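Local coordinates for protein cyclopropane mycolic acid synthase 3 (Mycobacterium tuberculosis, PDB 1L1E) that probably transfers a methylene group from S-adenosyl-L-methionine to a mycolic acid double bond, making the proximal cyclopropane ring of alpha mycolic acids, at residues S34-E39 and M43-A48; L55-L60 and G76-R81; R81-Y86 and R114-L119. All coordinates share one frame; numbering follows the deposited sequence.

Interaction 1 (S34-E39 and M43-A48). With SAH (S-adenosyl-L-homocysteine), chain D; CO3 (carbonate ion), chain C.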
loop_
_atom_site.group_PDB
_atom_site.type_symbol
_atom_site.label_atom_id
_atom_site.label_comp_id
_atom_site.label_asym_id
_atom_site.label_seq_id
_atom_site.Cartn_x
_atom_site.Cartn_y
_atom_site.Cartn_z
ATOM N N SER A 34 5.008 0.735 -1.944
ATOM C CA SER A 34 3.860 0.031 -2.492
ATOM C C SER A 34 3.965 0.075 -4.017
ATOM O O SER A 34 4.688 0.901 -4.568
ATOM C CB SER A 34 2.565 0.709 -2.027
ATOM O OG SER A 34 2.578 2.109 -2.294
ATOM N N CYS A 35 3.255 -0.827 -4.686
ATOM C CA CYS A 35 3.251 -0.900 -6.144
ATOM C C CYS A 35 3.115 0.462 -6.828
ATOM O O CYS A 35 2.156 1.190 -6.583
ATOM C CB CYS A 35 2.106 -1.791 -6.613
ATOM S SG CYS A 35 2.028 -1.956 -8.398
ATOM N N ALA A 36 4.073 0.806 -7.687
ATOM C CA ALA A 36 4.008 2.087 -8.388
ATOM C C ALA A 36 3.155 1.951 -9.651
ATOM O O ALA A 36 2.687 0.847 -9.981
ATOM C CB ALA A 36 5.417 2.577 -8.738
ATOM N N TYR A 37 2.931 3.068 -10.341
ATOM C CA TYR A 37 2.130 3.065 -11.564
ATOM C C TYR A 37 2.872 3.715 -12.735
ATOM O O TYR A 37 2.992 4.937 -12.808
ATOM C CB TYR A 37 0.801 3.775 -11.317
ATOM C CG TYR A 37 -0.162 3.750 -12.492
ATOM C CD1 TYR A 37 -0.445 2.564 -13.171
ATOM C CD2 TYR A 37 -0.819 4.909 -12.896
ATOM C CE1 TYR A 37 -1.364 2.532 -14.226
ATOM C CE2 TYR A 37 -1.744 4.891 -13.952
ATOM C CZ TYR A 37 -2.006 3.705 -14.608
ATOM O OH TYR A 37 -2.889 3.704 -15.663
ATOM N N PHE A 38 3.370 2.891 -13.651
ATOM C CA PHE A 38 4.092 3.400 -14.810
ATOM C C PHE A 38 3.151 3.820 -15.941
ATOM O O PHE A 38 2.953 3.076 -16.900
ATOM C CB PHE A 38 5.095 2.354 -15.310
ATOM C CG PHE A 38 6.180 2.028 -14.309
ATOM C CD1 PHE A 38 5.933 1.152 -13.248
ATOM C CD2 PHE A 38 7.434 2.634 -14.404
ATOM C CE1 PHE A 38 6.923 0.885 -12.287
ATOM C CE2 PHE A 38 8.425 2.379 -13.458
ATOM C CZ PHE A 38 8.164 1.499 -12.392
ATOM N N GLU A 39 2.559 5.007 -15.808
ATOM C CA GLU A 39 1.658 5.537 -16.833
ATOM C C GLU A 39 2.408 5.536 -18.150
ATOM O O GLU A 39 1.869 5.131 -19.182
ATOM C CB GLU A 39 1.241 6.970 -16.512
ATOM C CG GLU A 39 0.057 7.091 -15.606
ATOM C CD GLU A 39 -0.306 8.535 -15.358
ATOM O OE1 GLU A 39 -1.412 8.786 -14.846
ATOM O OE2 GLU A 39 0.518 9.421 -15.669
ATOM N N MET A 43 8.900 6.317 -17.338
ATOM C CA MET A 43 8.918 6.955 -16.023
ATOM C C MET A 43 9.962 6.382 -15.083
ATOM O O MET A 43 10.288 5.202 -15.146
ATOM C CB MET A 43 7.563 6.832 -15.340
ATOM C CG MET A 43 6.480 7.715 -15.888
ATOM S SD MET A 43 4.997 7.499 -14.883
ATOM C CE MET A 43 4.611 9.205 -14.477
ATOM N N THR A 44 10.489 7.240 -14.217
ATOM C CA THR A 44 11.459 6.822 -13.218
ATOM C C THR A 44 10.584 6.278 -12.089
ATOM O O THR A 44 9.359 6.443 -12.116
ATOM C CB THR A 44 12.275 8.017 -12.662
ATOM O OG1 THR A 44 11.395 8.934 -12.001
ATOM C CG2 THR A 44 12.996 8.751 -13.785
ATOM N N LEU A 45 11.202 5.635 -11.105
ATOM C CA LEU A 45 10.442 5.093 -9.989
ATOM C C LEU A 45 9.691 6.215 -9.274
ATOM O O LEU A 45 8.504 6.075 -8.990
ATOM C CB LEU A 45 11.371 4.370 -9.008
ATOM C CG LEU A 45 10.702 3.695 -7.812
ATOM C CD1 LEU A 45 9.565 2.777 -8.274
ATOM C CD2 LEU A 45 11.752 2.916 -7.044
ATOM N N GLN A 46 10.364 7.334 -9.001
ATOM C CA GLN A 46 9.700 8.447 -8.320
ATOM C C GLN A 46 8.513 8.983 -9.121
ATOM O O GLN A 46 7.467 9.313 -8.547
ATOM C CB GLN A 46 10.688 9.589 -8.017
ATOM C CG GLN A 46 10.025 10.805 -7.384
ATOM C CD GLN A 46 11.009 11.792 -6.780
ATOM O OE1 GLN A 46 12.168 11.856 -7.179
ATOM N NE2 GLN A 46 10.537 12.584 -5.822
ATOM N N GLU A 47 8.663 9.074 -10.442
ATOM C CA GLU A 47 7.567 9.560 -11.286
ATOM C C GLU A 47 6.389 8.569 -11.260
ATOM O O GLU A 47 5.225 8.975 -11.222
ATOM C CB GLU A 47 8.038 9.752 -12.736
ATOM C CG GLU A 47 9.080 10.858 -12.917
ATOM C CD GLU A 47 9.487 11.066 -14.360
ATOM O OE1 GLU A 47 9.776 10.069 -15.056
ATOM O OE2 GLU A 47 9.528 12.238 -14.799
ATOM N N ALA A 48 6.701 7.274 -11.277
ATOM C CA ALA A 48 5.657 6.250 -11.273
ATOM C C ALA A 48 4.946 6.141 -9.926
ATOM O O ALA A 48 3.800 5.691 -9.864
ATOM C CB ALA A 48 6.241 4.899 -11.683
HETATM N N SAH D . 0.643 3.579 2.247
HETATM C CA SAH D . 2.084 3.826 2.316
HETATM C CB SAH D . 2.771 2.798 3.242
HETATM C CG SAH D . 2.561 1.321 2.899
HETATM S SD SAH D . 3.397 0.191 4.022
HETATM C C SAH D . 2.716 3.749 0.915
HETATM O O SAH D . 1.973 3.528 -0.045
HETATM O OXT SAH D . 3.943 3.882 0.806
HETATM C "C5'" SAH D . 2.030 -0.265 5.143
HETATM C "C4'" SAH D . 1.535 0.864 6.055
HETATM O "O4'" SAH D . 0.282 0.530 6.720
HETATM C "C3'" SAH D . 2.505 1.202 7.184
HETATM O "O3'" SAH D . 2.463 2.633 7.381
HETATM C "C2'" SAH D . 1.937 0.463 8.365
HETATM O "O2'" SAH D . 2.442 0.965 9.606
HETATM C "C1'" SAH D . 0.469 0.675 8.152
HETATM N N9 SAH D . -0.405 -0.265 8.887
HETATM C C8 SAH D . -0.382 -1.620 8.977
HETATM N N7 SAH D . -1.294 -2.183 9.698
HETATM C C5 SAH D . -2.027 -1.095 10.156
HETATM C C6 SAH D . -3.180 -0.966 10.998
HETATM N N6 SAH D . -3.810 -2.020 11.539
HETATM N N1 SAH D . -3.654 0.307 11.253
HETATM C C2 SAH D . -3.026 1.377 10.706
HETATM N N3 SAH D . -1.942 1.377 9.903
HETATM C C4 SAH D . -1.488 0.096 9.667
HETATM C C CO3 C . 1.083 -3.028 -2.474
HETATM O O1 CO3 C . -0.337 -3.338 -2.119
HETATM O O2 CO3 C . 2.105 -3.665 -1.834
HETATM O O3 CO3 C . 1.343 -2.121 -3.443
#

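Interaction 2 (L55-L60 and G76-R81)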
loop_
_atom_site.group_PDB
_atom_site.type_symbol
_atom_site.label_atom_id
_atom_site.label_comp_id
_atom_site.label_asym_id
_atom_site.label_seq_id
_atom_site.Cartn_x
_atom_site.Cartn_y
_atom_site.Cartn_z
ATOM N N LEU A 55 -3.365 8.466 -9.283
ATOM C CA LEU A 55 -4.366 7.518 -9.767
ATOM C C LEU A 55 -5.361 7.179 -8.660
ATOM O O LEU A 55 -6.576 7.202 -8.867
ATOM C CB LEU A 55 -3.695 6.231 -10.258
ATOM C CG LEU A 55 -4.653 5.106 -10.677
ATOM C CD1 LEU A 55 -5.382 5.484 -11.979
ATOM C CD2 LEU A 55 -3.864 3.809 -10.865
ATOM N N ALA A 56 -4.835 6.866 -7.482
ATOM C CA ALA A 56 -5.674 6.515 -6.340
ATOM C C ALA A 56 -6.533 7.683 -5.901
ATOM O O ALA A 56 -7.739 7.557 -5.772
ATOM C CB ALA A 56 -4.810 6.042 -5.185
ATOM N N LEU A 57 -5.904 8.832 -5.695
ATOM C CA LEU A 57 -6.613 10.020 -5.241
ATOM C C LEU A 57 -7.613 10.548 -6.261
ATOM O O LEU A 57 -8.647 11.071 -5.885
ATOM C CB LEU A 57 -5.607 11.104 -4.860
ATOM C CG LEU A 57 -4.634 10.707 -3.740
ATOM C CD1 LEU A 57 -3.680 11.872 -3.465
ATOM C CD2 LEU A 57 -5.421 10.334 -2.467
ATOM N N GLY A 58 -7.309 10.409 -7.546
ATOM C CA GLY A 58 -8.222 10.880 -8.570
ATOM C C GLY A 58 -9.578 10.202 -8.473
ATOM O O GLY A 58 -10.596 10.769 -8.863
ATOM N N LYS A 59 -9.588 8.985 -7.939
ATOM C CA LYS A 59 -10.813 8.202 -7.787
ATOM C C LYS A 59 -11.695 8.637 -6.615
ATOM O O LYS A 59 -12.874 8.264 -6.534
ATOM C CB LYS A 59 -10.453 6.720 -7.634
ATOM C CG LYS A 59 -9.821 6.121 -8.888
ATOM C CD LYS A 59 -9.337 4.715 -8.647
ATOM C CE LYS A 59 -8.735 4.103 -9.901
ATOM N NZ LYS A 59 -7.979 2.840 -9.590
ATOM N N LEU A 60 -11.132 9.426 -5.711
ATOM C CA LEU A 60 -11.875 9.892 -4.544
ATOM C C LEU A 60 -12.599 11.216 -4.804
ATOM O O LEU A 60 -13.216 11.784 -3.898
ATOM C CB LEU A 60 -10.921 10.028 -3.352
ATOM C CG LEU A 60 -10.166 8.745 -2.997
ATOM C CD1 LEU A 60 -9.247 8.968 -1.800
ATOM C CD2 LEU A 60 -11.169 7.661 -2.685
ATOM N N GLY A 76 4.247 9.398 4.482
ATOM C CA GLY A 76 3.519 10.600 4.109
ATOM C C GLY A 76 3.389 11.170 2.707
ATOM O O GLY A 76 2.661 12.146 2.547
ATOM N N ALA A 77 4.044 10.602 1.698
ATOM C CA ALA A 77 3.951 11.157 0.338
ATOM C C ALA A 77 2.523 11.360 -0.193
ATOM O O ALA A 77 2.254 12.338 -0.909
ATOM C CB ALA A 77 4.744 10.278 -0.653
ATOM N N THR A 78 1.614 10.445 0.147
ATOM C CA THR A 78 0.237 10.537 -0.331
ATOM C C THR A 78 -0.476 11.742 0.281
ATOM O O THR A 78 -1.145 12.510 -0.415
ATOM C CB THR A 78 -0.564 9.244 -0.004
ATOM O OG1 THR A 78 0.089 8.103 -0.581
ATOM C CG2 THR A 78 -1.979 9.337 -0.561
ATOM N N MET A 79 -0.342 11.908 1.590
ATOM C CA MET A 79 -0.986 13.029 2.242
ATOM C C MET A 79 -0.353 14.342 1.781
ATOM O O MET A 79 -1.054 15.334 1.604
ATOM C CB MET A 79 -0.900 12.899 3.762
ATOM C CG MET A 79 -1.712 11.738 4.326
ATOM S SD MET A 79 -1.806 11.771 6.132
ATOM C CE MET A 79 -0.219 11.145 6.537
ATOM N N ARG A 80 0.964 14.359 1.584
ATOM C CA ARG A 80 1.588 15.595 1.123
ATOM C C ARG A 80 1.019 15.963 -0.244
ATOM O O ARG A 80 0.693 17.118 -0.495
ATOM C CB ARG A 80 3.107 15.462 1.005
ATOM C CG ARG A 80 3.748 16.812 0.727
ATOM C CD ARG A 80 5.106 16.729 0.078
ATOM N NE ARG A 80 5.592 18.084 -0.165
ATOM C CZ ARG A 80 6.134 18.855 0.771
ATOM N NH1 ARG A 80 6.274 18.397 2.008
ATOM N NH2 ARG A 80 6.509 20.095 0.479
ATOM N N ARG A 81 0.907 14.976 -1.130
ATOM C CA ARG A 81 0.359 15.219 -2.455
ATOM C C ARG A 81 -1.086 15.718 -2.339
ATOM O O ARG A 81 -1.466 16.697 -2.988
ATOM C CB ARG A 81 0.397 13.937 -3.298
ATOM C CG ARG A 81 -0.067 14.127 -4.749
ATOM C CD ARG A 81 0.933 14.955 -5.563
ATOM N NE ARG A 81 0.684 14.827 -6.992
ATOM C CZ ARG A 81 1.440 15.355 -7.953
ATOM N NH1 ARG A 81 2.522 16.067 -7.654
ATOM N NH2 ARG A 81 1.111 15.162 -9.222
#

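Interaction 3 (R81-Y86 and R114-L119)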
loop_
_atom_site.group_PDB
_atom_site.type_symbol
_atom_site.label_atom_id
_atom_site.label_comp_id
_atom_site.label_asym_id
_atom_site.label_seq_id
_atom_site.Cartn_x
_atom_site.Cartn_y
_atom_site.Cartn_z
ATOM N N ARG A 81 0.907 14.976 -1.130
ATOM C CA ARG A 81 0.359 15.219 -2.455
ATOM C C ARG A 81 -1.086 15.718 -2.339
ATOM O O ARG A 81 -1.466 16.697 -2.988
ATOM C CB ARG A 81 0.397 13.937 -3.298
ATOM C CG ARG A 81 -0.067 14.127 -4.749
ATOM C CD ARG A 81 0.933 14.955 -5.563
ATOM N NE ARG A 81 0.684 14.827 -6.992
ATOM C CZ ARG A 81 1.440 15.355 -7.953
ATOM N NH1 ARG A 81 2.522 16.067 -7.654
ATOM N NH2 ARG A 81 1.111 15.162 -9.222
ATOM N N ALA A 82 -1.893 15.045 -1.523
ATOM C CA ALA A 82 -3.293 15.445 -1.338
ATOM C C ALA A 82 -3.416 16.923 -0.960
ATOM O O ALA A 82 -4.295 17.635 -1.458
ATOM C CB ALA A 82 -3.954 14.582 -0.262
ATOM N N ILE A 83 -2.539 17.378 -0.072
ATOM C CA ILE A 83 -2.567 18.773 0.369
ATOM C C ILE A 83 -2.182 19.711 -0.768
ATOM O O ILE A 83 -2.951 20.594 -1.142
ATOM C CB ILE A 83 -1.575 19.029 1.533
ATOM C CG1 ILE A 83 -1.958 18.193 2.754
ATOM C CG2 ILE A 83 -1.570 20.524 1.884
ATOM C CD1 ILE A 83 -1.024 18.366 3.939
ATOM N N GLU A 84 -0.996 19.492 -1.320
ATOM C CA GLU A 84 -0.458 20.331 -2.395
ATOM C C GLU A 84 -1.194 20.331 -3.726
ATOM O O GLU A 84 -1.439 21.398 -4.296
ATOM C CB GLU A 84 1.009 19.982 -2.634
ATOM C CG GLU A 84 1.919 20.332 -1.478
ATOM C CD GLU A 84 3.362 19.968 -1.753
ATOM O OE1 GLU A 84 4.216 20.232 -0.877
ATOM O OE2 GLU A 84 3.642 19.419 -2.848
ATOM N N LYS A 85 -1.542 19.155 -4.242
ATOM C CA LYS A 85 -2.239 19.104 -5.521
ATOM C C LYS A 85 -3.755 19.195 -5.441
ATOM O O LYS A 85 -4.385 19.803 -6.303
ATOM C CB LYS A 85 -1.870 17.831 -6.307
ATOM C CG LYS A 85 -2.620 17.731 -7.636
ATOM C CD LYS A 85 -2.225 16.521 -8.479
ATOM C CE LYS A 85 -3.103 16.457 -9.727
ATOM N NZ LYS A 85 -2.555 15.542 -10.765
ATOM N N TYR A 86 -4.350 18.593 -4.415
ATOM C CA TYR A 86 -5.801 18.617 -4.312
ATOM C C TYR A 86 -6.344 19.589 -3.267
ATOM O O TYR A 86 -7.548 19.786 -3.166
ATOM C CB TYR A 86 -6.316 17.193 -4.056
ATOM C CG TYR A 86 -5.845 16.199 -5.111
ATOM C CD1 TYR A 86 -4.553 15.663 -5.067
ATOM C CD2 TYR A 86 -6.674 15.829 -6.171
ATOM C CE1 TYR A 86 -4.099 14.781 -6.057
ATOM C CE2 TYR A 86 -6.228 14.944 -7.172
ATOM C CZ TYR A 86 -4.944 14.430 -7.102
ATOM O OH TYR A 86 -4.504 13.565 -8.076
ATOM N N ARG A 114 -4.261 24.327 5.473
ATOM C CA ARG A 114 -4.864 23.003 5.591
ATOM C C ARG A 114 -4.426 22.290 6.857
ATOM O O ARG A 114 -3.259 22.319 7.227
ATOM C CB ARG A 114 -4.504 22.146 4.370
ATOM C CG ARG A 114 -5.261 22.540 3.129
ATOM C CD ARG A 114 -6.742 22.259 3.330
ATOM N NE ARG A 114 -7.581 22.966 2.374
ATOM C CZ ARG A 114 -7.764 24.282 2.369
ATOM N NH1 ARG A 114 -7.163 25.042 3.275
ATOM N NH2 ARG A 114 -8.551 24.836 1.455
ATOM N N SER A 115 -5.380 21.638 7.509
ATOM C CA SER A 115 -5.126 20.894 8.736
ATOM C C SER A 115 -4.423 19.601 8.380
ATOM O O SER A 115 -4.777 18.949 7.404
ATOM C CB SER A 115 -6.447 20.576 9.444
ATOM O OG SER A 115 -6.227 19.768 10.586
ATOM N N ARG A 116 -3.427 19.229 9.173
ATOM C CA ARG A 116 -2.683 18.011 8.911
ATOM C C ARG A 116 -2.365 17.288 10.202
ATOM O O ARG A 116 -1.737 17.850 11.104
ATOM C CB ARG A 116 -1.401 18.339 8.126
ATOM C CG ARG A 116 -0.645 19.590 8.593
ATOM C CD ARG A 116 0.299 20.091 7.492
ATOM N NE ARG A 116 1.148 21.211 7.912
ATOM C CZ ARG A 116 0.706 22.426 8.225
ATOM N NH1 ARG A 116 -0.589 22.713 8.175
ATOM N NH2 ARG A 116 1.570 23.361 8.593
ATOM N N ARG A 117 -2.812 16.038 10.291
ATOM C CA ARG A 117 -2.595 15.234 11.481
ATOM C C ARG A 117 -2.115 13.824 11.186
ATOM O O ARG A 117 -2.559 13.191 10.232
ATOM C CB ARG A 117 -3.879 15.133 12.300
ATOM C CG ARG A 117 -4.062 16.175 13.389
ATOM C CD ARG A 117 -5.044 15.624 14.433
ATOM N NE ARG A 117 -6.270 15.163 13.791
ATOM C CZ ARG A 117 -7.088 14.234 14.281
ATOM N NH1 ARG A 117 -6.827 13.636 15.437
ATOM N NH2 ARG A 117 -8.170 13.896 13.599
ATOM N N VAL A 118 -1.201 13.338 12.019
ATOM C CA VAL A 118 -0.673 11.987 11.890
ATOM C C VAL A 118 -0.828 11.357 13.267
ATOM O O VAL A 118 -0.546 11.998 14.279
ATOM C CB VAL A 118 0.816 11.979 11.458
ATOM C CG1 VAL A 118 1.687 12.590 12.528
ATOM C CG2 VAL A 118 1.256 10.555 11.157
ATOM N N LEU A 119 -1.291 10.112 13.309
ATOM C CA LEU A 119 -1.501 9.442 14.583
ATOM C C LEU A 119 -0.899 8.038 14.616
ATOM O O LEU A 119 -1.091 7.238 13.697
ATOM C CB LEU A 119 -3.003 9.355 14.883
ATOM C CG LEU A 119 -3.847 10.635 14.806
ATOM C CD1 LEU A 119 -5.310 10.270 14.613
ATOM C CD2 LEU A 119 -3.656 11.472 16.066
#

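Interaction 1 (S34-E39 and M43-A48)
Ala48 meets the 34-39 loop with both its methyl and its carbonyl. Its CB sits almost squarely over the Phe38 ring, 3.7 Å from the ring centroid and 9° off the normal, a CH-pi contact made over the centre of one face. The same methyl packs against Ala36 CB, which also reaches Leu45 CD1. At the ring's edge, in its plane, lies the Met43 carbonyl, with Met43 O 3.8 Å from Phe38 CE2. The direct polar link is backbone to backbone: Tyr37 N donates to Ala48 O over 2.8 Å, nearly straight at 163°, the N standing above the Ala48 carbonyl plane and not on a lone pair. Met43 reaches back with a bent end, and its SD lies 3.6 Å from Glu39 N.

Phe38 is the centre of an inverse gamma turn, closed by a weak bond from Glu39 N to Tyr37 O, and its CG stands beside the backbone N (chi1 -63°), which brings the ring over the helix start. That start is fixed by a capping box: Glu47 N donates to Thr44 OG1, while Thr44 N gives its hydrogen to the anti lone pair of Glu47 OE1, an oxygen that also takes a salt bridge from Arg40. Helix 229-245 supplies further neighbours, Arg234 making a cation-pi contact with Phe38.

At the other end of the loop, Ser34 OG bonds to SAH O at 2.7 Å and Cys35 N donates to CO3 O3 at 2.6 Å; Lys52, farther along helix 45-58, bonds to both Ser34 OG and Cys35 O. The whole is a loop folded back on a box-capped helix N terminus, and it contributes Ser34 to the cofactor pocket and Ser34 and Cys35 to the carbonate site of this S-adenosylmethionine-dependent methyltransferase.

Interaction 2 (L55-L60 and G76-R81)
Helix 77-86 follows the glycine-rich loop after strand 67-71, the cofactor-binding turn of Rossmann-like methyltransferases, and here its first turns pack on the C-terminal part of helix 45-58. Leu57 carries the contact from the 55-60 side. Its two methyls divide the work: CD2 comes to 4.1 Å from Thr78 CG2, and CD1 lies 4.0 Å from Thr78 O, with Arg81 CG slightly farther on at 4.4 Å. The Leu57 and Thr78 side chains meet at a slant. Because CG2 of Thr78 lies opposite its own backbone N, with OG1 beside that nitrogen (chi1 -57°), it is the methyl and not the hydroxyl that faces the leucine.

Arg81 adds the aliphatic start of its chain, while its guanidinium runs on to a salt bridge with Asp54 of helix 45-58, so the same residue ties the two helices by charge as well as by packing. Beneath, Leu57 and Leu60 rest on Leu68 of strand 67-71, and Thr78 touches Asp70. Gly76 is the N-cap of helix 77-86. The Thr78 side chain is about 5 Å from the bound S-adenosyl-L-homocysteine.

No hydrogen bond crosses between 55-60 and 76-81. The contact is small, made of methyl-to-methyl and methyl-to-carbonyl approaches at van der Waals distances, and would hold through the fit of leucine methyls against the neighbouring helix.

Interaction 3 (R81-Y86 and R114-L119)
The C-terminal half of helix 77-86 passes the start of strand 116-120 with its backbone well separated, Ile83 CA and Arg114 CA being the closest pair at 7.1 Å, so side chains alone bridge the gap. Ile83 does so with two branches. Its CG2 reaches Arg114 CB at 4.2 Å, and its CD1 reaches Arg116 CD, also at 4.2 Å. The isoleucine and Arg114 run antiparallel, side by side, whereas Arg116 lies across it at about a right angle.

Both arginines thus offer methylene carbons to Ile83 and carry their charged ends elsewhere. Arg114 bends at chi2 (-65°), turning away from Ile83, and its NE donates to the carbonyl of Asp87, the residue that follows Tyr86. Arg116 leaves the strand with CG between the backbone N and the carbonyl carbon (chi1 42°) and then runs extended to NE, which donates to Phe107 O at the end of helix 97-109. Its NH1 turns back on the chain, making a weak, bent bond of 2.9 Å (127°) to Arg114 O, which lies in the guanidinium plane. Val90 and Thr112 also touch Ile83.

A buried isoleucine therefore packs against the aliphatic stems of two arginines. Arg114 touches at CB and Arg116 farther out, at CD, while main-chain carbonyls take up the N-H groups beyond and probably help to hold the stems in position.

In the fold
From the N terminus, interaction 1 comes first and closes a very short loop, three residues joining 34-39 to the start of helix 45-58. Interaction 2 uses the other end of that helix and closes a loop through strand 67-71 to helix 77-86. Interaction 3 starts from the later turns of helix 77-86 and spans strand 89-94 and helix 97-109 to reach edge strand 116-120. The three follow in series, without nesting. Tyr37 packs on Leu55 between interactions 1 and 2; Leu57 meets Tyr86 between 2 and 3, which share Arg81. Together they connect the cofactor-side loop, two helices and the edge of the Rossmann-like sheet.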